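Alpha-Amylase (Thermotoga maritima, PDB 2B5D) is a family 57 glycoside hydrolase, with an incomplete beta/alpha barrel joined to a largely helical C-terminal part. Local coordinates at residues 219-233 with 385-397. Residues are numbered along the deposited sequence; the frame is centred on the assembly and turned at random.
Sequences RYGVYRPIMTPSGVF and VIDTLEEVQIATP
Met-227 and Ile-394 form a single parallel beta bridge, tying the chain that follows helix 382-388 to the hairpin strand 226-227 at the margin of the barrel-like sheet. Met-227 N gives its hydrogen to Gln-393 O at 3.0 Å, and Met-227 O takes one from Ala-395 N, also at 3.0 Å. The type I turn from Thr-228 to Gly-231 leads the chain back into strand 233-236, which pairs antiparallel with 226-227.

The tight packing lies beside this bridge. Ile-226 holds CG1 between its backbone N and carbonyl carbon (chi1 66°), and the extended branch beyond carries CD1 to Ala-395 CB, 3.6 Å away, and against the ring of Pro-397. From helix 382-388, Ile-386 lays its CB over one face of the Phe-233 ring in a CH-pi contact, 4.2 Å from the ring centroid, while Val-392 CG2 fills in at the ring edge. CG of the Pro-225 ring meets the CD2 methyl of Leu-389 at 3.6 Å, with Phe-235 also packing on the proline.

Arg-224, though buried, points NH2 at Glu-391 O, in both the guanidinium and carbonyl planes, at 3.0 Å. A water links Pro-225 O with Gln-393 N.

The solvent side is looser. The guanidinium of exposed Arg-219 is nearly coplanar with the Glu-391 carboxylate (21° apart), yet the salt bridge rests on two long, weak N-H bonds to Glu-391 OE2, from Arg-219 NH1 at 3.3 Å and from NE. That same oxygen is held more closely by Tyr-220, whose OH donates to Glu-391 OE2 at 2.7 Å from the syn side, 33° out of the carboxylate plane.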
loop_
_atom_site.group_PDB
_atom_site.type_symbol
_atom_site.label_atom_id
_atom_site.label_comp_id
_atom_site.label_asym_id
_atom_site.label_seq_id
_atom_site.Cartn_x
_atom_site.Cartn_y
_atom_site.Cartn_z
ATOM N N ARG A 219 17.921 13.328 48.072
ATOM C CA ARG A 219 18.981 12.758 48.905
ATOM C C ARG A 219 18.920 11.237 48.998
ATOM O O ARG A 219 19.965 10.584 48.915
ATOM C CB ARG A 219 19.056 13.428 50.272
ATOM C CG ARG A 219 17.930 13.138 51.265
ATOM C CD ARG A 219 18.233 13.847 52.635
ATOM N NE ARG A 219 16.965 14.036 53.330
ATOM C CZ ARG A 219 16.226 15.145 53.238
ATOM N NH1 ARG A 219 15.026 15.201 53.813
ATOM N NH2 ARG A 219 16.699 16.174 52.549
ATOM N N TYR A 220 17.699 10.714 49.139
ATOM C CA TYR A 220 17.411 9.308 49.083
ATOM C C TYR A 220 17.184 8.712 47.683
ATOM O O TYR A 220 16.488 7.728 47.591
ATOM C CB TYR A 220 16.182 9.013 49.948
ATOM C CG TYR A 220 16.386 9.438 51.387
ATOM C CD1 TYR A 220 15.497 10.323 52.011
ATOM C CD2 TYR A 220 17.507 8.976 52.115
ATOM C CE1 TYR A 220 15.692 10.733 53.342
ATOM C CE2 TYR A 220 17.740 9.380 53.424
ATOM C CZ TYR A 220 16.826 10.256 54.035
ATOM O OH TYR A 220 17.048 10.627 55.327
ATOM N N GLY A 221 17.744 9.299 46.625
ATOM C CA GLY A 221 17.426 8.938 45.235
ATOM C C GLY A 221 15.980 8.583 44.910
ATOM O O GLY A 221 15.060 9.285 45.352
ATOM N N VAL A 222 15.747 7.480 44.180
ATOM C CA VAL A 222 14.392 7.136 43.769
ATOM C C VAL A 222 13.640 6.365 44.792
ATOM O O VAL A 222 12.500 5.969 44.558
ATOM C CB VAL A 222 14.336 6.370 42.419
ATOM C CG1 VAL A 222 14.868 7.243 41.331
ATOM C CG2 VAL A 222 15.123 4.972 42.479
ATOM N N TYR A 223 14.269 6.154 45.946
ATOM C CA TYR A 223 13.720 5.276 47.008
ATOM C C TYR A 223 12.986 5.995 48.138
ATOM O O TYR A 223 12.619 5.386 49.143
ATOM C CB TYR A 223 14.851 4.362 47.590
ATOM C CG TYR A 223 15.465 3.590 46.452
ATOM C CD1 TYR A 223 14.734 2.589 45.805
ATOM C CD2 TYR A 223 16.743 3.911 45.977
ATOM C CE1 TYR A 223 15.285 1.877 44.715
ATOM C CE2 TYR A 223 17.296 3.212 44.924
ATOM C CZ TYR A 223 16.562 2.213 44.291
ATOM O OH TYR A 223 17.089 1.581 43.198
ATOM N N ARG A 224 12.739 7.277 47.948
ATOM C CA ARG A 224 11.664 7.951 48.676
ATOM C C ARG A 224 10.962 8.963 47.733
ATOM O O ARG A 224 11.631 9.630 46.932
ATOM C CB ARG A 224 12.261 8.625 49.927
ATOM C CG ARG A 224 12.231 7.623 51.152
ATOM C CD ARG A 224 12.722 8.230 52.403
ATOM N NE ARG A 224 11.697 8.783 53.320
ATOM C CZ ARG A 224 10.936 8.044 54.122
ATOM N NH1 ARG A 224 11.005 6.716 54.092
ATOM N NH2 ARG A 224 10.075 8.634 54.931
ATOM N N PRO A 225 9.638 9.114 47.861
ATOM C CA PRO A 225 8.962 10.196 47.157
ATOM C C PRO A 225 9.529 11.565 47.545
ATOM O O PRO A 225 10.186 11.718 48.571
ATOM C CB PRO A 225 7.520 10.107 47.676
ATOM C CG PRO A 225 7.634 9.348 48.971
ATOM C CD PRO A 225 8.698 8.336 48.669
ATOM N N ILE A 226 9.314 12.548 46.704
ATOM C CA ILE A 226 9.636 13.905 47.082
ATOM C C ILE A 226 8.306 14.618 47.080
ATOM O O ILE A 226 7.314 14.049 46.641
ATOM C CB ILE A 226 10.588 14.584 46.076
ATOM C CG1 ILE A 226 9.870 14.761 44.720
ATOM C CG2 ILE A 226 11.953 13.869 46.084
ATOM C CD1 ILE A 226 10.594 15.603 43.733
ATOM N N MET A 227 8.291 15.853 47.568
ATOM C CA MET A 227 7.082 16.712 47.517
ATOM C C MET A 227 7.491 17.908 46.696
ATOM O O MET A 227 8.585 18.429 46.927
ATOM C CB MET A 227 6.708 17.162 48.904
ATOM C CG MET A 227 5.272 17.743 48.956
ATOM S SD MET A 227 5.130 18.815 50.424
ATOM C CE MET A 227 3.891 17.854 51.290
ATOM N N THR A 228 6.725 18.269 45.659
ATOM C CA THR A 228 7.062 19.540 44.937
ATOM C C THR A 228 6.828 20.794 45.807
ATOM O O THR A 228 6.034 20.732 46.762
ATOM C CB THR A 228 6.213 19.720 43.713
ATOM O OG1 THR A 228 4.828 19.688 44.127
ATOM C CG2 THR A 228 6.558 18.572 42.727
ATOM N N PRO A 229 7.506 21.914 45.491
ATOM C CA PRO A 229 7.116 23.091 46.306
ATOM C C PRO A 229 5.598 23.326 46.491
ATOM O O PRO A 229 5.222 23.824 47.560
ATOM C CB PRO A 229 7.756 24.287 45.592
ATOM C CG PRO A 229 9.014 23.712 44.908
ATOM C CD PRO A 229 8.594 22.218 44.536
ATOM N N SER A 230 4.769 22.920 45.500
ATOM C CA SER A 230 3.311 23.084 45.420
ATOM C C SER A 230 2.531 22.122 46.298
ATOM O O SER A 230 1.266 22.199 46.365
ATOM C CB SER A 230 2.850 22.892 43.964
ATOM O OG SER A 230 3.871 22.311 43.086
ATOM N N GLY A 231 3.278 21.200 46.935
ATOM C CA GLY A 231 2.731 20.126 47.817
ATOM C C GLY A 231 2.303 18.834 47.157
ATOM O O GLY A 231 1.585 17.958 47.767
ATOM N N VAL A 232 2.695 18.699 45.899
ATOM C CA VAL A 232 2.327 17.460 45.155
ATOM C C VAL A 232 3.483 16.432 45.310
ATOM O O VAL A 232 4.662 16.755 45.101
ATOM C CB VAL A 232 1.860 17.719 43.642
ATOM C CG1 VAL A 232 1.334 16.437 43.031
ATOM C CG2 VAL A 232 0.732 18.763 43.569
ATOM N N PHE A 233 3.140 15.254 45.769
ATOM C CA PHE A 233 4.125 14.159 45.927
ATOM C C PHE A 233 4.460 13.459 44.576
ATOM O O PHE A 233 3.542 13.139 43.820
ATOM C CB PHE A 233 3.562 13.124 46.895
ATOM C CG PHE A 233 3.544 13.571 48.313
ATOM C CD1 PHE A 233 2.339 13.918 48.940
ATOM C CD2 PHE A 233 4.738 13.628 49.057
ATOM C CE1 PHE A 233 2.320 14.302 50.323
ATOM C CE2 PHE A 233 4.729 14.046 50.411
ATOM C CZ PHE A 233 3.505 14.387 51.034
ATOM N N VAL A 385 1.624 5.399 51.557
ATOM C CA VAL A 385 2.873 6.066 51.830
ATOM C C VAL A 385 2.800 7.579 52.018
ATOM O O VAL A 385 3.486 8.103 52.880
ATOM C CB VAL A 385 4.133 5.515 51.038
ATOM C CG1 VAL A 385 3.799 4.331 50.124
ATOM C CG2 VAL A 385 5.005 6.628 50.414
ATOM N N ILE A 386 1.956 8.276 51.264
ATOM C CA ILE A 386 1.861 9.743 51.429
ATOM C C ILE A 386 1.187 10.104 52.753
ATOM O O ILE A 386 1.510 11.135 53.308
ATOM C CB ILE A 386 1.202 10.488 50.231
ATOM C CG1 ILE A 386 -0.302 10.221 50.148
ATOM C CG2 ILE A 386 1.973 10.217 48.923
ATOM C CD1 ILE A 386 -1.045 11.158 49.150
ATOM N N ASP A 387 0.320 9.201 53.239
ATOM C CA ASP A 387 -0.403 9.299 54.509
ATOM C C ASP A 387 0.441 8.930 55.743
ATOM O O ASP A 387 0.073 9.267 56.866
ATOM C CB ASP A 387 -1.673 8.432 54.490
ATOM C CG ASP A 387 -2.819 9.067 53.665
ATOM O OD1 ASP A 387 -2.690 10.234 53.228
ATOM O OD2 ASP A 387 -3.849 8.395 53.437
ATOM N N THR A 388 1.579 8.275 55.515
ATOM C CA THR A 388 2.438 7.743 56.560
ATOM C C THR A 388 3.762 8.493 56.670
ATOM O O THR A 388 4.307 8.637 57.760
ATOM C CB THR A 388 2.697 6.256 56.281
ATOM O OG1 THR A 388 1.443 5.581 56.222
ATOM C CG2 THR A 388 3.568 5.591 57.370
ATOM N N LEU A 389 4.295 9.001 55.576
ATOM C CA LEU A 389 5.655 9.539 55.653
ATOM C C LEU A 389 5.808 10.877 56.341
ATOM O O LEU A 389 5.114 11.823 56.007
ATOM C CB LEU A 389 6.291 9.619 54.270
ATOM C CG LEU A 389 7.210 8.439 53.963
ATOM C CD1 LEU A 389 6.575 7.043 54.316
ATOM C CD2 LEU A 389 7.643 8.528 52.517
ATOM N N GLU A 390 6.771 10.971 57.254
ATOM C CA GLU A 390 7.028 12.219 57.963
ATOM C C GLU A 390 8.228 12.980 57.444
ATOM O O GLU A 390 8.169 14.208 57.286
ATOM C CB GLU A 390 7.074 11.973 59.458
ATOM C CG GLU A 390 5.656 11.767 59.999
ATOM C CD GLU A 390 5.578 10.790 61.159
ATOM O OE1 GLU A 390 6.351 9.787 61.176
ATOM O OE2 GLU A 390 4.728 11.026 62.062
ATOM N N GLU A 391 9.313 12.292 57.130
ATOM C CA GLU A 391 10.385 12.988 56.462
ATOM C C GLU A 391 10.182 12.747 54.985
ATOM O O GLU A 391 10.047 11.591 54.546
ATOM C CB GLU A 391 11.754 12.515 56.927
ATOM C CG GLU A 391 12.963 13.091 56.141
ATOM C CD GLU A 391 14.260 12.317 56.476
ATOM O OE1 GLU A 391 14.134 11.349 57.266
ATOM O OE2 GLU A 391 15.374 12.673 55.973
ATOM N N VAL A 392 10.051 13.839 54.244
ATOM C CA VAL A 392 10.102 13.828 52.810
ATOM C C VAL A 392 10.737 15.122 52.430
ATOM O O VAL A 392 10.413 16.168 52.992
ATOM C CB VAL A 392 8.719 13.618 52.119
ATOM C CG1 VAL A 392 7.558 13.720 53.110
ATOM C CG2 VAL A 392 8.559 14.524 50.880
ATOM N N GLN A 393 11.668 15.039 51.513
ATOM C CA GLN A 393 12.382 16.173 50.970
ATOM C C GLN A 393 11.515 16.924 49.952
ATOM O O GLN A 393 10.624 16.316 49.334
ATOM C CB GLN A 393 13.625 15.640 50.279
ATOM C CG GLN A 393 14.504 16.655 49.639
ATOM C CD GLN A 393 15.824 16.072 49.189
ATOM O OE1 GLN A 393 16.845 16.699 49.357
ATOM N NE2 GLN A 393 15.816 14.842 48.669
ATOM N N ILE A 394 11.813 18.215 49.751
ATOM C CA ILE A 394 11.107 19.022 48.792
ATOM C C ILE A 394 12.011 19.242 47.594
ATOM O O ILE A 394 13.156 19.682 47.733
ATOM C CB ILE A 394 10.675 20.414 49.377
ATOM C CG1 ILE A 394 9.676 20.231 50.503
ATOM C CG2 ILE A 394 9.992 21.252 48.310
ATOM C CD1 ILE A 394 9.354 21.519 51.201
ATOM N N ALA A 395 11.499 18.979 46.400
ATOM C CA ALA A 395 12.378 19.071 45.240
ATOM C C ALA A 395 11.554 19.386 44.037
ATOM O O ALA A 395 10.381 19.156 44.032
ATOM C CB ALA A 395 13.179 17.719 45.048
ATOM N N THR A 396 12.170 19.952 43.021
ATOM C CA THR A 396 11.436 20.060 41.765
ATOM C C THR A 396 11.954 19.091 40.673
ATOM O O THR A 396 13.089 19.218 40.246
ATOM C CB THR A 396 11.238 21.539 41.261
ATOM O OG1 THR A 396 12.303 21.916 40.406
ATOM C CG2 THR A 396 11.216 22.496 42.391
ATOM N N PRO A 397 11.107 18.147 40.237
ATOM C CA PRO A 397 11.456 17.164 39.188
ATOM C C PRO A 397 11.849 17.795 37.853
ATOM O O PRO A 397 11.334 18.860 37.482
ATOM C CB PRO A 397 10.177 16.357 39.025
ATOM C CG PRO A 397 9.416 16.570 40.262
ATOM C CD PRO A 397 9.745 17.930 40.750
HETATM O O HOH W 1 11.704 11.080 52.412
HETATM O O HOH W 2 9.006 8.688 57.474
HETATM O O HOH W 3 12.257 12.335 50.243
#